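Long-range contacts in endoglucanase (Ganoderma lucidum, PDB 5D8Z), which probably cleaves internal beta-1,4-glucosidic bonds of cellulose and related glucans, as a glycoside hydrolase family 5 enzyme with a TIM-barrel fold: residues Val79-Ile84 with Gln138-Leu143; Ile157-Met162 with Gln193-Pro198. All coordinates share one frame; numbering follows the deposited sequence.

In the fold
From the N terminus, the second barrel strand, 74-79, runs into the short helix 81-85. Contact 1 brings this helix against the outer helix 137-149, closing a loop of 53 residues that holds helix 95-110, the third barrel strand 114-119 and the small hairpin 124-125/128-129. The chain then leaves helix 137-149 for strand 157-160, where contact 2 opens; it closes after helix 171-187, with strand 194-198. The two loops follow one another and neither nest nor cross. They nevertheless touch: the ring of Phe140 in contact 1 packs on Val161 and Met162 of contact 2, so a peripheral helix pair is tied to the wall of the barrel.

Contact 1. Residues Val79-Ile84 with Gln138-Leu143; sequences VGWQFI and QDFAAL
The short helix 81-85, in the loop after the second strand of the TIM barrel, packs on helix 137-149 of the outer layer mainly through the side chain of Trp81. Gly80 takes the N-cap position, and its O receives the backbone N of Ile84, at 3.1 Å, in the first turn of the helix.

The clearest interaction is a CH-pi contact. Leu143 CD2 lies over one face of the Trp81 indole, 3.5 Å from the centroid of the five-membered ring and only 7° off its normal. Both residues have CG anti to the backbone N (chi1 -164° for Trp81, 177° for Leu143), which carries the indole across to the second helix and the forked leucine end out to meet it. A leucine suits this place because its fork can lay one methyl on the pi surface while the other also reaches Ile84.

Among the aromatic groups, Trp81 and Phe140 meet obliquely, their six-membered rings 5.7 Å apart between centroids. The far corner of the indole does the touching, with Trp81 CH2 3.9 Å from Phe140 CD1. Phe125 also packs edge-to-face with the indole.

Aliphatic packing adds a smaller patch, in which Ile84 CG2 approaches Leu143 CD1 to 4.0 Å, the two side chains crossing at about a right angle. The same CD1 also touches Trp81 NE1, at 3.7 Å.

Of the polar groups, Trp81 NE1 donates to Gly90 O. Asp139 nears the indole with its backbone O, while its carboxylate turns away to Thr136 N. The indole N-H bond probably fixes the rotation of the ring, so its flat face stays turned to Leu143. The contact therefore rests on dispersion and shape, with the buried N-H satisfied by a backbone carbonyl.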
ATOM      1  N   VAL A  79       4.254   1.826   7.405  1.00 36.62           N
ATOM      2  CA  VAL A  79       4.667   2.003   8.788  1.00 34.78           C
ATOM      3  C   VAL A  79       3.835   1.153   9.724  1.00 32.43           C
ATOM      4  O   VAL A  79       2.684   0.970   9.487  1.00 35.38           O
ATOM      5  CB  VAL A  79       4.563   3.476   9.213  1.00 33.64           C
ATOM      6  CG1 VAL A  79       3.127   3.956   9.208  1.00 33.38           C
ATOM      7  CG2 VAL A  79       5.175   3.654  10.590  1.00 34.90           C
ATOM      8  N   GLY A  80       4.421   0.683  10.811  1.00 31.40           N
ATOM      9  CA  GLY A  80       3.725  -0.125  11.794  1.00 28.97           C
ATOM     10  C   GLY A  80       3.008   0.628  12.899  1.00 28.15           C
ATOM     11  O   GLY A  80       3.443   1.663  13.367  1.00 25.87           O
ATOM     12  N   TRP A  81       1.912   0.037  13.344  1.00 29.40           N
ATOM     13  CA  TRP A  81       1.107   0.531  14.452  1.00 29.92           C
ATOM     14  C   TRP A  81       1.972   0.793  15.678  1.00 30.30           C
ATOM     15  O   TRP A  81       1.906   1.853  16.304  1.00 30.18           O
ATOM     16  CB  TRP A  81       0.046  -0.526  14.773  1.00 28.85           C
ATOM     17  CG  TRP A  81      -1.089  -0.050  15.605  1.00 28.74           C
ATOM     18  CD1 TRP A  81      -1.144   1.078  16.344  1.00 28.07           C
ATOM     19  CD2 TRP A  81      -2.329  -0.727  15.806  1.00 27.04           C
ATOM     20  NE1 TRP A  81      -2.343   1.139  17.005  1.00 28.75           N
ATOM     21  CE2 TRP A  81      -3.087   0.047  16.685  1.00 27.66           C
ATOM     22  CE3 TRP A  81      -2.876  -1.887  15.295  1.00 27.85           C
ATOM     23  CZ2 TRP A  81      -4.361  -0.295  17.073  1.00 32.24           C
ATOM     24  CZ3 TRP A  81      -4.142  -2.246  15.675  1.00 30.81           C
ATOM     25  CH2 TRP A  81      -4.883  -1.456  16.566  1.00 32.45           C
ATOM     26  N   GLN A  82       2.794  -0.186  16.008  1.00 30.05           N
ATOM     27  CA  GLN A  82       3.669  -0.059  17.133  1.00 30.07           C
ATOM     28  C   GLN A  82       4.558   1.190  17.008  1.00 29.86           C
ATOM     29  O   GLN A  82       4.660   1.999  17.899  1.00 32.47           O
ATOM     30  CB  GLN A  82       4.457  -1.325  17.260  1.00 30.97           C
ATOM     31  CG  GLN A  82       3.642  -2.477  17.824  1.00 33.41           C
ATOM     32  CD  GLN A  82       3.001  -3.393  16.793  1.00 36.57           C
ATOM     33  OE1 GLN A  82       2.656  -2.983  15.682  1.00 38.55           O
ATOM     34  NE2 GLN A  82       2.817  -4.657  17.176  1.00 40.77           N
ATOM     35  N   PHE A  83       5.137   1.418  15.872  1.00 30.37           N
ATOM     36  CA  PHE A  83       5.925   2.613  15.727  1.00 33.18           C
ATOM     37  C   PHE A  83       5.102   3.885  15.978  1.00 33.19           C
ATOM     38  O   PHE A  83       5.544   4.833  16.643  1.00 32.80           O
ATOM     39  CB  PHE A  83       6.548   2.626  14.331  1.00 35.23           C
ATOM     40  CG  PHE A  83       7.511   3.738  14.119  1.00 36.87           C
ATOM     41  CD1 PHE A  83       8.811   3.624  14.555  1.00 37.32           C
ATOM     42  CD2 PHE A  83       7.110   4.905  13.480  1.00 38.78           C
ATOM     43  CE1 PHE A  83       9.709   4.644  14.356  1.00 38.36           C
ATOM     44  CE2 PHE A  83       7.990   5.950  13.290  1.00 39.44           C
ATOM     45  CZ  PHE A  83       9.294   5.822  13.732  1.00 41.56           C
ATOM     46  N   ILE A  84       3.898   3.917  15.446  1.00 33.33           N
ATOM     47  CA  ILE A  84       3.098   5.124  15.527  1.00 32.06           C
ATOM     48  C   ILE A  84       2.796   5.449  16.949  1.00 34.16           C
ATOM     49  O   ILE A  84       2.754   6.623  17.316  1.00 39.52           O
ATOM     50  CB  ILE A  84       1.766   4.957  14.810  1.00 30.03           C
ATOM     51  CG1 ILE A  84       2.014   4.950  13.320  1.00 30.21           C
ATOM     52  CG2 ILE A  84       0.834   6.099  15.164  1.00 31.48           C
ATOM     53  CD1 ILE A  84       0.877   4.393  12.519  1.00 30.50           C
ATOM     54  N   GLN A 138     -12.599  -0.738  18.136  1.00 37.26           N
ATOM     55  CA  GLN A 138     -12.420   0.602  18.720  1.00 40.61           C
ATOM     56  C   GLN A 138     -10.967   1.004  18.937  1.00 39.64           C
ATOM     57  O   GLN A 138     -10.592   2.123  18.608  1.00 39.15           O
ATOM     58  CB  GLN A 138     -13.134   0.737  20.071  1.00 44.74           C
ATOM     59  CG  GLN A 138     -14.634   0.892  19.956  1.00 47.84           C
ATOM     60  CD  GLN A 138     -15.319  -0.436  19.706  1.00 48.37           C
ATOM     61  OE1 GLN A 138     -15.108  -1.416  20.431  1.00 51.05           O
ATOM     62  NE2 GLN A 138     -16.118  -0.483  18.671  1.00 48.67           N
ATOM     63  N   ASP A 139     -10.185   0.116  19.552  1.00 39.23           N
ATOM     64  CA  ASP A 139      -8.738   0.304  19.678  1.00 39.22           C
ATOM     65  C   ASP A 139      -8.226   0.740  18.273  1.00 34.40           C
ATOM     66  O   ASP A 139      -7.546   1.733  18.108  1.00 30.23           O
ATOM     67  CB  ASP A 139      -8.029  -1.009  20.174  1.00 43.22           C
ATOM     68  CG  ASP A 139      -8.412  -1.443  21.644  1.00 45.08           C
ATOM     69  OD1 ASP A 139      -8.643  -0.577  22.515  1.00 48.90           O
ATOM     70  OD2 ASP A 139      -8.455  -2.665  21.944  1.00 45.70           O
ATOM     71  N   PHE A 140      -8.640   0.013  17.254  1.00 33.26           N
ATOM     72  CA  PHE A 140      -8.185   0.256  15.897  1.00 34.85           C
ATOM     73  C   PHE A 140      -8.691   1.582  15.299  1.00 34.62           C
ATOM     74  O   PHE A 140      -7.958   2.327  14.645  1.00 34.48           O
ATOM     75  CB  PHE A 140      -8.671  -0.907  15.051  1.00 32.64           C
ATOM     76  CG  PHE A 140      -8.235  -0.862  13.630  1.00 32.19           C
ATOM     77  CD1 PHE A 140      -6.915  -0.594  13.295  1.00 35.29           C
ATOM     78  CD2 PHE A 140      -9.118  -1.181  12.632  1.00 30.77           C
ATOM     79  CE1 PHE A 140      -6.497  -0.610  11.979  1.00 35.43           C
ATOM     80  CE2 PHE A 140      -8.718  -1.185  11.316  1.00 33.75           C
ATOM     81  CZ  PHE A 140      -7.404  -0.895  10.983  1.00 36.25           C
ATOM     82  N   ALA A 141      -9.972   1.836  15.516  1.00 33.07           N
ATOM     83  CA  ALA A 141     -10.651   3.011  15.007  1.00 29.23           C
ATOM     84  C   ALA A 141     -10.001   4.260  15.560  1.00 27.38           C
ATOM     85  O   ALA A 141      -9.725   5.212  14.844  1.00 26.73           O
ATOM     86  CB  ALA A 141     -12.094   2.944  15.423  1.00 28.93           C
ATOM     87  N   ALA A 142      -9.753   4.234  16.851  1.00 27.10           N
ATOM     88  CA  ALA A 142      -8.998   5.281  17.509  1.00 28.67           C
ATOM     89  C   ALA A 142      -7.735   5.633  16.720  1.00 32.37           C
ATOM     90  O   ALA A 142      -7.460   6.823  16.471  1.00 37.61           O
ATOM     91  CB  ALA A 142      -8.612   4.841  18.910  1.00 26.64           C
ATOM     92  N   LEU A 143      -6.974   4.610  16.339  1.00 31.02           N
ATOM     93  CA  LEU A 143      -5.743   4.830  15.617  1.00 32.07           C
ATOM     94  C   LEU A 143      -5.975   5.670  14.394  1.00 32.10           C
ATOM     95  O   LEU A 143      -5.313   6.694  14.162  1.00 33.36           O
ATOM     96  CB  LEU A 143      -5.114   3.516  15.189  1.00 32.86           C
ATOM     97  CG  LEU A 143      -3.845   3.728  14.360  1.00 34.40           C
ATOM     98  CD1 LEU A 143      -2.775   4.401  15.216  1.00 35.03           C
ATOM     99  CD2 LEU A 143      -3.347   2.409  13.771  1.00 35.60           C
TER

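Contact 2. Residues Ile157-Met162 with Gln193-Pro198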
ATOM      1  N   ILE A 157      -3.422  13.002   0.439  1.00 39.34           N
ATOM      2  CA  ILE A 157      -3.311  11.798   1.247  1.00 37.90           C
ATOM      3  C   ILE A 157      -4.367  10.720   0.914  1.00 34.62           C
ATOM      4  O   ILE A 157      -5.477  11.011   0.455  1.00 36.82           O
ATOM      5  CB  ILE A 157      -3.375  12.142   2.730  1.00 40.25           C
ATOM      6  CG1 ILE A 157      -2.385  13.255   3.066  1.00 40.02           C
ATOM      7  CG2 ILE A 157      -3.011  10.929   3.567  1.00 43.69           C
ATOM      8  CD1 ILE A 157      -0.947  12.801   3.081  1.00 39.01           C
ATOM      9  N   ILE A 158      -3.980   9.468   1.103  1.00 31.60           N
ATOM     10  CA  ILE A 158      -4.780   8.306   0.749  1.00 31.09           C
ATOM     11  C   ILE A 158      -4.551   7.352   1.879  1.00 32.10           C
ATOM     12  O   ILE A 158      -3.440   6.942   2.103  1.00 31.25           O
ATOM     13  CB  ILE A 158      -4.242   7.635  -0.518  1.00 31.41           C
ATOM     14  CG1 ILE A 158      -4.641   8.440  -1.756  1.00 32.62           C
ATOM     15  CG2 ILE A 158      -4.694   6.180  -0.633  1.00 31.47           C
ATOM     16  CD1 ILE A 158      -3.939   8.026  -3.047  1.00 31.89           C
ATOM     17  N   PHE A 159      -5.593   7.006   2.606  1.00 35.64           N
ATOM     18  CA  PHE A 159      -5.426   6.225   3.818  1.00 34.48           C
ATOM     19  C   PHE A 159      -5.529   4.750   3.499  1.00 33.98           C
ATOM     20  O   PHE A 159      -6.583   4.277   3.060  1.00 31.95           O
ATOM     21  CB  PHE A 159      -6.487   6.576   4.831  1.00 33.22           C
ATOM     22  CG  PHE A 159      -6.569   8.013   5.144  1.00 32.80           C
ATOM     23  CD1 PHE A 159      -5.858   8.532   6.189  1.00 37.02           C
ATOM     24  CD2 PHE A 159      -7.430   8.838   4.442  1.00 34.97           C
ATOM     25  CE1 PHE A 159      -5.958   9.883   6.525  1.00 40.57           C
ATOM     26  CE2 PHE A 159      -7.570  10.180   4.777  1.00 37.67           C
ATOM     27  CZ  PHE A 159      -6.823  10.713   5.819  1.00 39.35           C
ATOM     28  N   GLY A 160      -4.438   4.026   3.730  1.00 32.98           N
ATOM     29  CA  GLY A 160      -4.442   2.582   3.516  1.00 34.40           C
ATOM     30  C   GLY A 160      -4.709   1.859   4.825  1.00 35.58           C
ATOM     31  O   GLY A 160      -3.783   1.664   5.655  1.00 37.70           O
ATOM     32  N   VAL A 161      -5.960   1.436   4.986  1.00 32.76           N
ATOM     33  CA  VAL A 161      -6.474   0.962   6.263  1.00 31.91           C
ATOM     34  C   VAL A 161      -5.599  -0.127   6.844  1.00 30.17           C
ATOM     35  O   VAL A 161      -5.227  -0.062   8.001  1.00 28.89           O
ATOM     36  CB  VAL A 161      -7.919   0.429   6.123  1.00 33.66           C
ATOM     37  CG1 VAL A 161      -8.361  -0.291   7.378  1.00 34.88           C
ATOM     38  CG2 VAL A 161      -8.893   1.564   5.845  1.00 34.81           C
ATOM     39  N   MET A 162      -5.263  -1.127   6.048  1.00 29.59           N
ATOM     40  CA  MET A 162      -4.465  -2.202   6.564  1.00 31.08           C
ATOM     41  C   MET A 162      -3.795  -2.992   5.481  1.00 33.42           C
ATOM     42  O   MET A 162      -4.416  -3.366   4.500  1.00 35.61           O
ATOM     43  CB  MET A 162      -5.335  -3.154   7.362  1.00 32.28           C
ATOM     44  CG  MET A 162      -4.591  -4.381   7.886  1.00 32.46           C
ATOM     45  SD  MET A 162      -3.238  -4.022   9.022  1.00 35.56           S
ATOM     46  CE  MET A 162      -4.102  -3.069  10.265  1.00 35.63           C
ATOM     47  N   GLN A 193     -10.693  12.334   0.904  1.00 42.94           N
ATOM     48  CA  GLN A 193      -9.685  11.351   0.524  1.00 38.57           C
ATOM     49  C   GLN A 193     -10.244  10.003   0.128  1.00 38.32           C
ATOM     50  O   GLN A 193     -11.391   9.646   0.440  1.00 38.78           O
ATOM     51  CB  GLN A 193      -8.700  11.122   1.645  1.00 37.96           C
ATOM     52  CG  GLN A 193      -7.823  12.323   1.943  1.00 37.38           C
ATOM     53  CD  GLN A 193      -8.508  13.312   2.820  1.00 33.56           C
ATOM     54  OE1 GLN A 193      -9.715  13.401   2.817  1.00 35.87           O
ATOM     55  NE2 GLN A 193      -7.748  14.036   3.594  1.00 33.31           N
ATOM     56  N   ILE A 194      -9.409   9.291  -0.622  1.00 36.57           N
ATOM     57  CA  ILE A 194      -9.598   7.885  -0.917  1.00 34.33           C
ATOM     58  C   ILE A 194      -9.278   7.140   0.367  1.00 34.65           C
ATOM     59  O   ILE A 194      -8.434   7.571   1.163  1.00 34.41           O
ATOM     60  CB  ILE A 194      -8.572   7.390  -1.961  1.00 33.62           C
ATOM     61  CG1 ILE A 194      -8.594   8.254  -3.224  1.00 33.15           C
ATOM     62  CG2 ILE A 194      -8.777   5.925  -2.263  1.00 34.41           C
ATOM     63  CD1 ILE A 194      -8.065   7.572  -4.482  1.00 32.19           C
ATOM     64  N   ILE A 195      -9.955   6.021   0.556  1.00 34.08           N
ATOM     65  CA  ILE A 195      -9.609   5.069   1.565  1.00 33.17           C
ATOM     66  C   ILE A 195      -9.574   3.704   0.886  1.00 35.31           C
ATOM     67  O   ILE A 195     -10.473   3.360   0.109  1.00 37.42           O
ATOM     68  CB  ILE A 195     -10.624   5.064   2.671  1.00 33.47           C
ATOM     69  CG1 ILE A 195     -10.630   6.401   3.420  1.00 35.56           C
ATOM     70  CG2 ILE A 195     -10.306   3.946   3.627  1.00 36.89           C
ATOM     71  CD1 ILE A 195     -11.859   6.583   4.316  1.00 35.55           C
ATOM     72  N   LEU A 196      -8.507   2.952   1.151  1.00 36.91           N
ATOM     73  CA  LEU A 196      -8.253   1.685   0.485  1.00 37.75           C
ATOM     74  C   LEU A 196      -8.812   0.619   1.398  1.00 42.22           C
ATOM     75  O   LEU A 196      -8.678   0.723   2.626  1.00 48.37           O
ATOM     76  CB  LEU A 196      -6.756   1.471   0.224  1.00 35.21           C
ATOM     77  CG  LEU A 196      -6.165   2.578  -0.656  1.00 36.35           C
ATOM     78  CD1 LEU A 196      -4.656   2.715  -0.563  1.00 37.05           C
ATOM     79  CD2 LEU A 196      -6.565   2.398  -2.103  1.00 36.80           C
ATOM     80  N   LEU A 197      -9.481  -0.376   0.824  1.00 40.15           N
ATOM     81  CA  LEU A 197     -10.113  -1.384   1.629  1.00 38.95           C
ATOM     82  C   LEU A 197      -9.530  -2.728   1.265  1.00 36.91           C
ATOM     83  O   LEU A 197      -9.719  -3.192   0.142  1.00 36.22           O
ATOM     84  CB  LEU A 197     -11.619  -1.410   1.420  1.00 40.40           C
ATOM     85  CG  LEU A 197     -12.361  -0.118   1.136  1.00 41.91           C
ATOM     86  CD1 LEU A 197     -13.844  -0.462   1.097  1.00 41.23           C
ATOM     87  CD2 LEU A 197     -12.074   0.962   2.158  1.00 42.34           C
ATOM     88  N   PRO A 198      -8.867  -3.373   2.227  1.00 33.56           N
ATOM     89  CA  PRO A 198      -8.175  -4.611   2.048  1.00 34.30           C
ATOM     90  C   PRO A 198      -9.005  -5.786   2.508  1.00 33.77           C
ATOM     91  O   PRO A 198      -9.769  -5.651   3.462  1.00 32.90           O
ATOM     92  CB  PRO A 198      -7.016  -4.458   3.009  1.00 37.64           C
ATOM     93  CG  PRO A 198      -7.640  -3.748   4.181  1.00 36.32           C
ATOM     94  CD  PRO A 198      -8.737  -2.897   3.611  1.00 35.47           C
TER
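Strands 157-160 and 194-198 are the fourth and fifth staves of the TIM barrel, joined through helix 171-187 in a beta-alpha-beta crossover and running parallel, 20° apart. The carbonyl O of Ile157 lies against CG of Gln193, whose NE2 hydrogen-bonds to Ala152 O. Ile158 turns to the barrel interior, where its CG2 meets Leu196 CD1 at 3.5 Å; an isoleucine suits both the extended strand, by its beta-branch, and the apolar interior.

Phe159 bonds through both backbone polar groups: its N donates to Ile194 O at 3.2 Å, from above the carbonyl plane, and its O accepts from Leu196 N at 3.0 Å, in plane and nearly straight (169°). Its side chain points out to the helical layer, among Ile185, Trp144 and Ala148, with its CE2 edge 3.5 Å from Gln193 CB. An alanine here would remove the ring that packs among Ile185, Trp144, Ala148 and Gln193, and would probably loosen the packing of helices 137-149 and 171-187 on the sheet.

With no side chain at Gly160, Leu196 CD1 packs by its CA, at 4.1 Å. Past the strand, Val161 reaches back, its CG2 3.5 Å from Ile195 CG2. Met162 ends the segment two residues before Glu164 of the glycan pocket, its CB 4.0 Å from CG of the Pro198 ring.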